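Local coordinates for LRR receptor-like serine/threonine-protein kinase RGI3 (PDB 5HZ0), which acts as a cell-surface receptor for RGF peptide hormones, which maintain the root stem cell niche, and pairs with SERK co-receptors through its extracellular leucine-rich repeats, at residues A[309-315]-A[332-338]; A[342-347]-A[367-371]; A[599-605]-A[622-628]. The protein carries 5 engineered substitutions. All coordinates share one frame. Residue numbers count along the deposited sequence, not the author numbering.

Contact 1: residues A[309-315]-A[332-338]; sequences IDNNLIT and FAWQNKL
Lys337, Asp310 and Asn336 lose the most surface where the loops after the strands of two successive leucine-rich repeats run parallel. The CA atoms of Asp310 and Ala333 lie 4.3 Å apart. Asn311 and Gln335 both take left-handed backbone angles. Asn336 (chi1 m) belongs to the asparagine ladder typical of this fold. Its ND2 donates to Ala333 O (2.8 Å) in its own repeat and to Ile309 O (3.2 Å) in the preceding one; its OD1 accepts from Ile314 N (3.0 Å). Asp310 (chi1 p) lays CB over the five-membered ring of Trp334, 3.6 Å from its centroid, a CH-pi contact. Trp334 NE1 hydrogen-bonds the bound peptide's backbone. Backbone hydrogen bonds run from Ile309 N to Phe332 O (2.8 Å), Asn311 N to Trp334 O (2.7 Å) and Asn312 N to Gln335 O (3.1 Å). Lys337 N makes a weak hydrogen bond to Ile314 O (2.9 Å), and its CB meets Thr315 CG2 at 3.6 Å. The buried amide thus satisfies backbone groups of both repeats.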
# COMPACT_ATOMS: atom_id res chain seq x y z
N ILE A 309 -11.69 6.15 7.20
CA ILE A 309 -11.97 5.80 8.59
C ILE A 309 -11.84 4.31 8.92
O ILE A 309 -12.44 3.83 9.89
CB ILE A 309 -13.28 6.44 9.10
CG1 ILE A 309 -14.48 5.91 8.32
CG2 ILE A 309 -13.17 7.97 9.02
CD1 ILE A 309 -15.80 6.36 8.88
N ASP A 310 -11.22 3.57 8.03
CA ASP A 310 -11.14 2.11 8.16
C ASP A 310 -10.36 1.65 9.40
O ASP A 310 -9.64 2.43 10.02
CB ASP A 310 -10.52 1.50 6.92
CG ASP A 310 -9.14 2.03 6.65
OD1 ASP A 310 -9.03 3.19 6.21
OD2 ASP A 310 -8.17 1.27 6.89
N ASN A 311 -10.58 0.38 9.75
CA ASN A 311 -9.91 -0.26 10.87
C ASN A 311 -10.05 0.50 12.18
O ASN A 311 -9.08 0.98 12.76
CB ASN A 311 -8.44 -0.53 10.53
CG ASN A 311 -8.27 -1.72 9.61
OD1 ASN A 311 -8.23 -2.87 10.06
ND2 ASN A 311 -8.18 -1.47 8.31
N ASN A 312 -11.29 0.58 12.64
CA ASN A 312 -11.63 1.21 13.91
C ASN A 312 -12.76 0.46 14.60
O ASN A 312 -13.03 -0.71 14.30
CB ASN A 312 -12.02 2.68 13.70
CG ASN A 312 -10.83 3.57 13.43
OD1 ASN A 312 -10.05 3.84 14.33
ND2 ASN A 312 -10.68 4.02 12.18
N LEU A 313 -13.33 1.10 15.61
CA LEU A 313 -14.51 0.61 16.32
C LEU A 313 -15.87 1.29 15.98
O LEU A 313 -16.80 1.27 16.78
CB LEU A 313 -14.24 0.52 17.84
CG LEU A 313 -12.99 -0.28 18.27
CD1 LEU A 313 -12.79 -0.19 19.78
CD2 LEU A 313 -13.01 -1.75 17.82
N ILE A 314 -15.93 2.03 14.88
CA ILE A 314 -17.12 2.87 14.60
C ILE A 314 -18.41 2.05 14.41
O ILE A 314 -18.45 1.10 13.64
CB ILE A 314 -16.86 3.77 13.41
CG1 ILE A 314 -15.54 4.51 13.64
CG2 ILE A 314 -18.08 4.71 13.13
CD1 ILE A 314 -15.06 5.29 12.43
N THR A 315 -19.44 2.41 15.17
CA THR A 315 -20.73 1.73 15.10
C THR A 315 -21.75 2.62 14.41
O THR A 315 -21.47 3.76 14.12
CB THR A 315 -21.28 1.46 16.51
OG1 THR A 315 -21.13 2.66 17.28
CG2 THR A 315 -20.51 0.34 17.19
N PHE A 332 -13.40 4.97 2.47
CA PHE A 332 -12.98 3.72 3.12
C PHE A 332 -13.46 3.71 4.57
O PHE A 332 -12.94 4.45 5.41
CB PHE A 332 -11.44 3.56 3.09
CG PHE A 332 -10.87 3.28 1.72
CD1 PHE A 332 -11.69 3.18 0.61
CD2 PHE A 332 -9.50 3.11 1.56
CE1 PHE A 332 -11.15 2.93 -0.67
CE2 PHE A 332 -8.96 2.85 0.30
CZ PHE A 332 -9.78 2.75 -0.81
N ALA A 333 -14.50 2.92 4.81
CA ALA A 333 -14.97 2.55 6.15
C ALA A 333 -14.73 1.08 6.60
O ALA A 333 -15.38 0.62 7.54
CB ALA A 333 -16.42 2.95 6.34
N TRP A 334 -13.93 0.31 5.85
CA TRP A 334 -13.79 -1.13 6.12
C TRP A 334 -13.22 -1.47 7.50
O TRP A 334 -12.53 -0.67 8.12
CB TRP A 334 -13.04 -1.87 4.99
CG TRP A 334 -11.62 -1.44 4.70
CD1 TRP A 334 -11.22 -0.35 3.96
CD2 TRP A 334 -10.41 -2.11 5.11
NE1 TRP A 334 -9.84 -0.30 3.90
CE2 TRP A 334 -9.32 -1.37 4.60
CE3 TRP A 334 -10.15 -3.26 5.86
CZ2 TRP A 334 -8.00 -1.75 4.81
CZ3 TRP A 334 -8.84 -3.63 6.07
CH2 TRP A 334 -7.78 -2.88 5.55
N GLN A 335 -13.57 -2.67 8.00
CA GLN A 335 -13.17 -3.14 9.33
C GLN A 335 -13.65 -2.19 10.41
O GLN A 335 -12.86 -1.56 11.13
CB GLN A 335 -11.65 -3.38 9.42
CG GLN A 335 -11.19 -4.14 10.66
CD GLN A 335 -11.90 -5.49 10.81
OE1 GLN A 335 -11.51 -6.49 10.19
NE2 GLN A 335 -12.98 -5.51 11.61
N ASN A 336 -14.97 -2.10 10.51
CA ASN A 336 -15.62 -1.40 11.60
C ASN A 336 -16.82 -2.20 12.11
O ASN A 336 -17.00 -3.36 11.77
CB ASN A 336 -16.09 -0.00 11.15
CG ASN A 336 -14.99 1.00 11.23
OD1 ASN A 336 -14.56 1.36 12.33
ND2 ASN A 336 -14.51 1.45 10.06
N LYS A 337 -17.61 -1.56 12.97
CA LYS A 337 -18.90 -2.07 13.43
C LYS A 337 -20.16 -1.51 12.72
O LYS A 337 -21.24 -1.50 13.32
CB LYS A 337 -19.01 -1.97 14.95
CG LYS A 337 -18.56 -3.21 15.65
CD LYS A 337 -17.08 -3.42 15.59
CE LYS A 337 -16.76 -4.77 16.24
NZ LYS A 337 -15.43 -5.33 15.84
N LEU A 338 -20.01 -0.90 11.55
CA LEU A 338 -21.15 -0.33 10.83
C LEU A 338 -22.30 -1.31 10.59
O LEU A 338 -22.07 -2.45 10.19
CB LEU A 338 -20.70 0.23 9.48
CG LEU A 338 -19.64 1.33 9.44
CD1 LEU A 338 -19.30 1.64 7.99
CD2 LEU A 338 -20.08 2.58 10.17

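Contact 2: residues A[342-347]-A[367-371]; sequences IPQSLS and PKEIF. With NAG (2-acetamido-2-deoxy-beta-D-glucopyranose), chain C.
Two short 3-10 segments, 344-347 and 369-371, lie side by side on the convex face of adjacent leucine-rich repeats. CA atoms are 5.3 Å apart for Gln344 and Pro367, and 4.8 Å for Ser347 and Ile370. Apolar contacts dominate. Pro367 CG sits 3.8 Å from Ile342 CG2, and Pro367 CB is 3.9 Å from Gln344 CB. Ile370, with chi1 near -121° and chi2 p, brings CD1 to 3.6 Å from Leu346 CB. Ile370 CD1 also makes van der Waals contact with the backbone at Ser347 N (3.5 Å). The polar groups serve mainly the turns themselves. Ser347 N and OG both donate to Gln344 O, at 2.9 and 2.7 Å, with chi1 p. Ser347 OG also touches Glu369 CB at 3.1 Å. Leu346 N bonds Pro343 O (3.2 Å), and Phe371 N bonds Lys368 O (3.0 Å). NAG touches 367-371, its C8 lying 3.3 Å from Lys368 O. Inward, Ile370 and Phe371 pack on Leu379 of strand 378-380, while Leu346 reaches Met322 in the preceding repeat.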
# COMPACT_ATOMS: atom_id res chain seq x y z
N ILE A 342 -26.59 0.13 3.25
CA ILE A 342 -25.80 1.09 2.51
C ILE A 342 -26.82 2.07 1.93
O ILE A 342 -27.78 1.65 1.28
CB ILE A 342 -25.04 0.38 1.38
CG1 ILE A 342 -24.06 -0.65 1.99
CG2 ILE A 342 -24.33 1.39 0.45
CD1 ILE A 342 -23.53 -1.69 0.99
N PRO A 343 -26.66 3.37 2.23
CA PRO A 343 -27.59 4.39 1.70
C PRO A 343 -27.47 4.57 0.20
O PRO A 343 -26.36 4.81 -0.29
CB PRO A 343 -27.15 5.68 2.41
CG PRO A 343 -25.69 5.41 2.83
CD PRO A 343 -25.68 3.94 3.17
N GLN A 344 -28.59 4.52 -0.51
CA GLN A 344 -28.60 4.84 -1.95
C GLN A 344 -28.07 6.24 -2.26
O GLN A 344 -27.46 6.46 -3.32
CB GLN A 344 -30.00 4.65 -2.54
CG GLN A 344 -31.09 5.52 -1.92
CD GLN A 344 -31.36 6.79 -2.72
OE1 GLN A 344 -31.17 6.83 -3.94
NE2 GLN A 344 -31.80 7.84 -2.03
N SER A 345 -28.28 7.19 -1.35
CA SER A 345 -27.87 8.58 -1.57
C SER A 345 -26.37 8.74 -1.72
O SER A 345 -25.87 9.79 -2.12
CB SER A 345 -28.37 9.49 -0.46
OG SER A 345 -28.00 9.00 0.82
N LEU A 346 -25.64 7.69 -1.39
CA LEU A 346 -24.20 7.69 -1.60
C LEU A 346 -23.89 7.80 -3.09
O LEU A 346 -22.83 8.31 -3.48
CB LEU A 346 -23.60 6.43 -1.00
CG LEU A 346 -22.09 6.37 -0.81
CD1 LEU A 346 -21.63 7.54 0.03
CD2 LEU A 346 -21.74 5.04 -0.15
N SER A 347 -24.81 7.34 -3.93
CA SER A 347 -24.68 7.49 -5.37
C SER A 347 -24.79 8.94 -5.86
O SER A 347 -24.43 9.24 -7.00
CB SER A 347 -25.72 6.65 -6.10
OG SER A 347 -27.02 7.16 -5.86
N PRO A 367 -27.75 -1.13 -2.94
CA PRO A 367 -28.58 -0.15 -3.65
C PRO A 367 -28.17 -0.08 -5.11
O PRO A 367 -26.97 -0.02 -5.41
CB PRO A 367 -28.26 1.17 -2.92
CG PRO A 367 -26.94 0.96 -2.29
CD PRO A 367 -26.92 -0.50 -1.90
N LYS A 368 -29.16 -0.13 -5.99
CA LYS A 368 -28.92 -0.12 -7.43
C LYS A 368 -28.14 1.12 -7.84
O LYS A 368 -27.26 1.06 -8.71
CB LYS A 368 -30.28 -0.18 -8.16
CG LYS A 368 -31.11 -1.42 -7.74
CD LYS A 368 -32.19 -1.79 -8.78
CE LYS A 368 -32.48 -3.31 -8.79
NZ LYS A 368 -33.42 -3.70 -9.89
N GLU A 369 -28.41 2.22 -7.16
CA GLU A 369 -27.90 3.52 -7.58
C GLU A 369 -26.38 3.59 -7.51
O GLU A 369 -25.76 4.31 -8.26
CB GLU A 369 -28.56 4.66 -6.77
CG GLU A 369 -30.08 4.75 -6.94
CD GLU A 369 -30.85 3.89 -5.93
OE1 GLU A 369 -30.30 2.89 -5.41
OE2 GLU A 369 -32.02 4.24 -5.64
N ILE A 370 -25.78 2.82 -6.62
CA ILE A 370 -24.34 2.85 -6.49
C ILE A 370 -23.65 2.39 -7.78
O ILE A 370 -22.54 2.81 -8.09
CB ILE A 370 -23.87 2.05 -5.26
CG1 ILE A 370 -23.09 2.95 -4.31
CG2 ILE A 370 -23.02 0.86 -5.66
CD1 ILE A 370 -23.94 4.00 -3.62
N PHE A 371 -24.35 1.56 -8.55
CA PHE A 371 -23.80 1.05 -9.80
C PHE A 371 -23.97 2.08 -10.94
O PHE A 371 -23.47 1.89 -12.06
CB PHE A 371 -24.45 -0.29 -10.17
CG PHE A 371 -24.01 -1.44 -9.29
CD1 PHE A 371 -22.74 -2.00 -9.43
CD2 PHE A 371 -24.87 -1.99 -8.35
CE1 PHE A 371 -22.34 -3.06 -8.64
CE2 PHE A 371 -24.47 -3.07 -7.56
CZ PHE A 371 -23.20 -3.60 -7.71
C1 NAG C . -28.91 1.82 -15.59
C2 NAG C . -29.76 2.69 -14.67
C3 NAG C . -31.25 2.57 -14.97
C4 NAG C . -31.48 2.81 -16.46
C5 NAG C . -30.62 1.81 -17.23
C6 NAG C . -30.89 1.86 -18.73
C7 NAG C . -28.88 3.18 -12.47
C8 NAG C . -28.79 2.79 -11.02
N2 NAG C . -29.52 2.35 -13.28
O3 NAG C . -31.98 3.48 -14.16
O4 NAG C . -32.83 2.64 -16.81
O5 NAG C . -29.25 2.02 -16.95
O6 NAG C . -31.16 3.19 -19.13
O7 NAG C . -28.36 4.22 -12.86

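Contact 3: residues A[599-605]-A[622-628]; sequences NDFSGDL and NRGLYIS
Segments 599-605 and 622-628 pair in parallel, in register Ser602-Gly624, Gly603-Leu625, Asp604-Tyr626 and Leu605-Ile627. Phe601 O accepts from both Arg623 N (2.8 Å) and Gly624 N (3.0 Å). Gly603 N donates to Gly624 O (3.0 Å), Tyr626 N to Gly603 O (3.1 Å), Leu605 N to Tyr626 O (2.9 Å) and Ser628 N to Leu605 O (2.9 Å). Ser602 and Gly624 CA atoms are 3.5 Å apart, and a side chain at Gly624 would clash with Ser602 CB. This pairing covers the C-terminal end of the leucine-rich repeat solenoid, and the asparagine ladder reaches it. Asn622 (chi1 m) gives ND2 to Asp618 O and Ile596 O; its OD1 accepts a weak hydrogen bond from Phe601 N (3.2 Å). Asn599 is satisfied by Leu578 N and Val573 O of the preceding repeat. Asp604 OD2 accepts a hydrogen bond from Ser628 OG (2.7 Å), while Asp604 CB lies over the Tyr626 ring, 3.6 Å from the centroid. Asp600 OD2 and Arg623 NH2 form a long salt bridge (3.8 Å).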
# COMPACT_ATOMS: atom_id res chain seq x y z
N ASN A 599 -6.77 -46.01 -2.97
CA ASN A 599 -6.81 -46.42 -4.36
C ASN A 599 -6.59 -47.92 -4.41
O ASN A 599 -6.55 -48.59 -3.38
CB ASN A 599 -5.75 -45.68 -5.20
CG ASN A 599 -6.27 -44.36 -5.78
OD1 ASN A 599 -7.12 -44.35 -6.67
ND2 ASN A 599 -5.73 -43.24 -5.29
N ASP A 600 -6.53 -48.45 -5.63
CA ASP A 600 -6.23 -49.86 -5.88
C ASP A 600 -4.76 -50.15 -6.24
O ASP A 600 -4.49 -51.15 -6.89
CB ASP A 600 -7.21 -50.48 -6.87
CG ASP A 600 -8.63 -50.57 -6.31
OD1 ASP A 600 -8.78 -51.03 -5.16
OD2 ASP A 600 -9.58 -50.16 -7.01
N PHE A 601 -3.86 -49.21 -5.97
CA PHE A 601 -2.43 -49.36 -6.27
C PHE A 601 -1.82 -50.59 -5.59
O PHE A 601 -2.25 -51.03 -4.52
CB PHE A 601 -1.63 -48.12 -5.83
CG PHE A 601 -1.95 -46.86 -6.58
CD1 PHE A 601 -1.88 -46.81 -7.97
CD2 PHE A 601 -2.29 -45.70 -5.90
CE1 PHE A 601 -2.16 -45.63 -8.65
CE2 PHE A 601 -2.57 -44.52 -6.57
CZ PHE A 601 -2.51 -44.48 -7.94
N SER A 602 -0.79 -51.14 -6.22
CA SER A 602 -0.07 -52.30 -5.71
C SER A 602 1.34 -52.29 -6.28
O SER A 602 1.57 -51.67 -7.32
CB SER A 602 -0.79 -53.60 -6.07
OG SER A 602 -0.41 -54.05 -7.35
N GLY A 603 2.26 -53.01 -5.65
CA GLY A 603 3.65 -52.97 -6.05
C GLY A 603 4.58 -52.33 -5.03
O GLY A 603 4.14 -51.77 -4.00
N ASP A 604 5.87 -52.47 -5.27
CA ASP A 604 6.84 -51.95 -4.31
C ASP A 604 7.39 -50.57 -4.65
O ASP A 604 7.57 -50.24 -5.82
CB ASP A 604 7.99 -52.92 -4.10
CG ASP A 604 8.85 -53.07 -5.31
OD1 ASP A 604 8.30 -53.20 -6.42
OD2 ASP A 604 10.08 -53.06 -5.16
N LEU A 605 7.67 -49.80 -3.61
CA LEU A 605 8.23 -48.47 -3.72
C LEU A 605 9.63 -48.52 -3.13
O LEU A 605 9.87 -49.22 -2.14
CB LEU A 605 7.41 -47.48 -2.90
CG LEU A 605 5.90 -47.64 -2.94
CD1 LEU A 605 5.26 -46.88 -1.80
CD2 LEU A 605 5.41 -47.14 -4.26
N ASN A 622 -4.47 -49.05 0.16
CA ASN A 622 -4.33 -49.53 -1.21
C ASN A 622 -4.45 -51.06 -1.34
O ASN A 622 -4.92 -51.73 -0.44
CB ASN A 622 -3.04 -49.00 -1.85
CG ASN A 622 -3.18 -47.58 -2.33
OD1 ASN A 622 -3.68 -47.33 -3.43
ND2 ASN A 622 -2.73 -46.63 -1.51
N ARG A 623 -4.05 -51.60 -2.49
CA ARG A 623 -4.22 -53.02 -2.75
C ARG A 623 -2.98 -53.85 -2.38
O ARG A 623 -3.07 -54.77 -1.60
CB ARG A 623 -4.62 -53.24 -4.21
CG ARG A 623 -4.88 -54.68 -4.56
CD ARG A 623 -5.13 -54.83 -6.04
NE ARG A 623 -6.36 -54.17 -6.48
CZ ARG A 623 -6.69 -54.00 -7.76
NH1 ARG A 623 -5.87 -54.43 -8.73
NH2 ARG A 623 -7.82 -53.40 -8.09
N GLY A 624 -1.88 -53.59 -3.07
CA GLY A 624 -0.56 -54.14 -2.79
C GLY A 624 0.66 -53.30 -2.45
O GLY A 624 1.75 -53.71 -2.83
N LEU A 625 0.54 -52.09 -1.91
CA LEU A 625 1.72 -51.21 -1.82
C LEU A 625 2.67 -51.52 -0.68
O LEU A 625 2.23 -51.74 0.45
CB LEU A 625 1.32 -49.72 -1.75
CG LEU A 625 0.90 -49.02 -3.04
CD1 LEU A 625 0.61 -47.56 -2.77
CD2 LEU A 625 1.98 -49.16 -4.10
N TYR A 626 3.97 -51.54 -0.95
CA TYR A 626 4.91 -51.73 0.17
C TYR A 626 6.29 -51.18 -0.13
O TYR A 626 6.70 -51.14 -1.28
CB TYR A 626 5.02 -53.22 0.54
CG TYR A 626 5.68 -54.06 -0.53
CD1 TYR A 626 4.97 -54.43 -1.67
CD2 TYR A 626 7.00 -54.46 -0.42
CE1 TYR A 626 5.56 -55.19 -2.66
CE2 TYR A 626 7.61 -55.22 -1.40
CZ TYR A 626 6.88 -55.58 -2.51
OH TYR A 626 7.46 -56.32 -3.50
N ILE A 627 7.03 -50.78 0.91
CA ILE A 627 8.41 -50.34 0.71
C ILE A 627 9.36 -51.55 0.62
O ILE A 627 9.34 -52.43 1.47
CB ILE A 627 8.89 -49.36 1.82
CG1 ILE A 627 8.52 -47.91 1.48
CG2 ILE A 627 10.40 -49.42 1.96
CD1 ILE A 627 7.11 -47.47 1.83
N SER A 628 10.19 -51.58 -0.40
CA SER A 628 11.12 -52.69 -0.53
C SER A 628 12.55 -52.21 -0.45
O SER A 628 12.84 -51.04 -0.69
CB SER A 628 10.90 -53.42 -1.86
OG SER A 628 11.60 -52.78 -2.92

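All three contacts join neighbouring turns of one solenoid, and they follow one another along the chain. Contacts 1 and 2 are centred about 19 Å apart, and their segments adjoin in sequence but do not otherwise touch. Contact 1 follows strands 306-308 and 330-332 of the long sheet and is the one that meets the hormone: Phe332, Ala333 and Trp334 belong to the peptide-recognition motif, and the bound peptide packs on Asn311, Phe332 and Trp334. Contact 2 is on the outer face, beside a glycan attached to the protein. Contact 3 lies at the C-terminal end, its nearest atoms about 40 Å from contact 1 and about 43 Å from contact 2. Contacts 1 and 3 use equivalent ladder asparagines, Asn336 and Asn622.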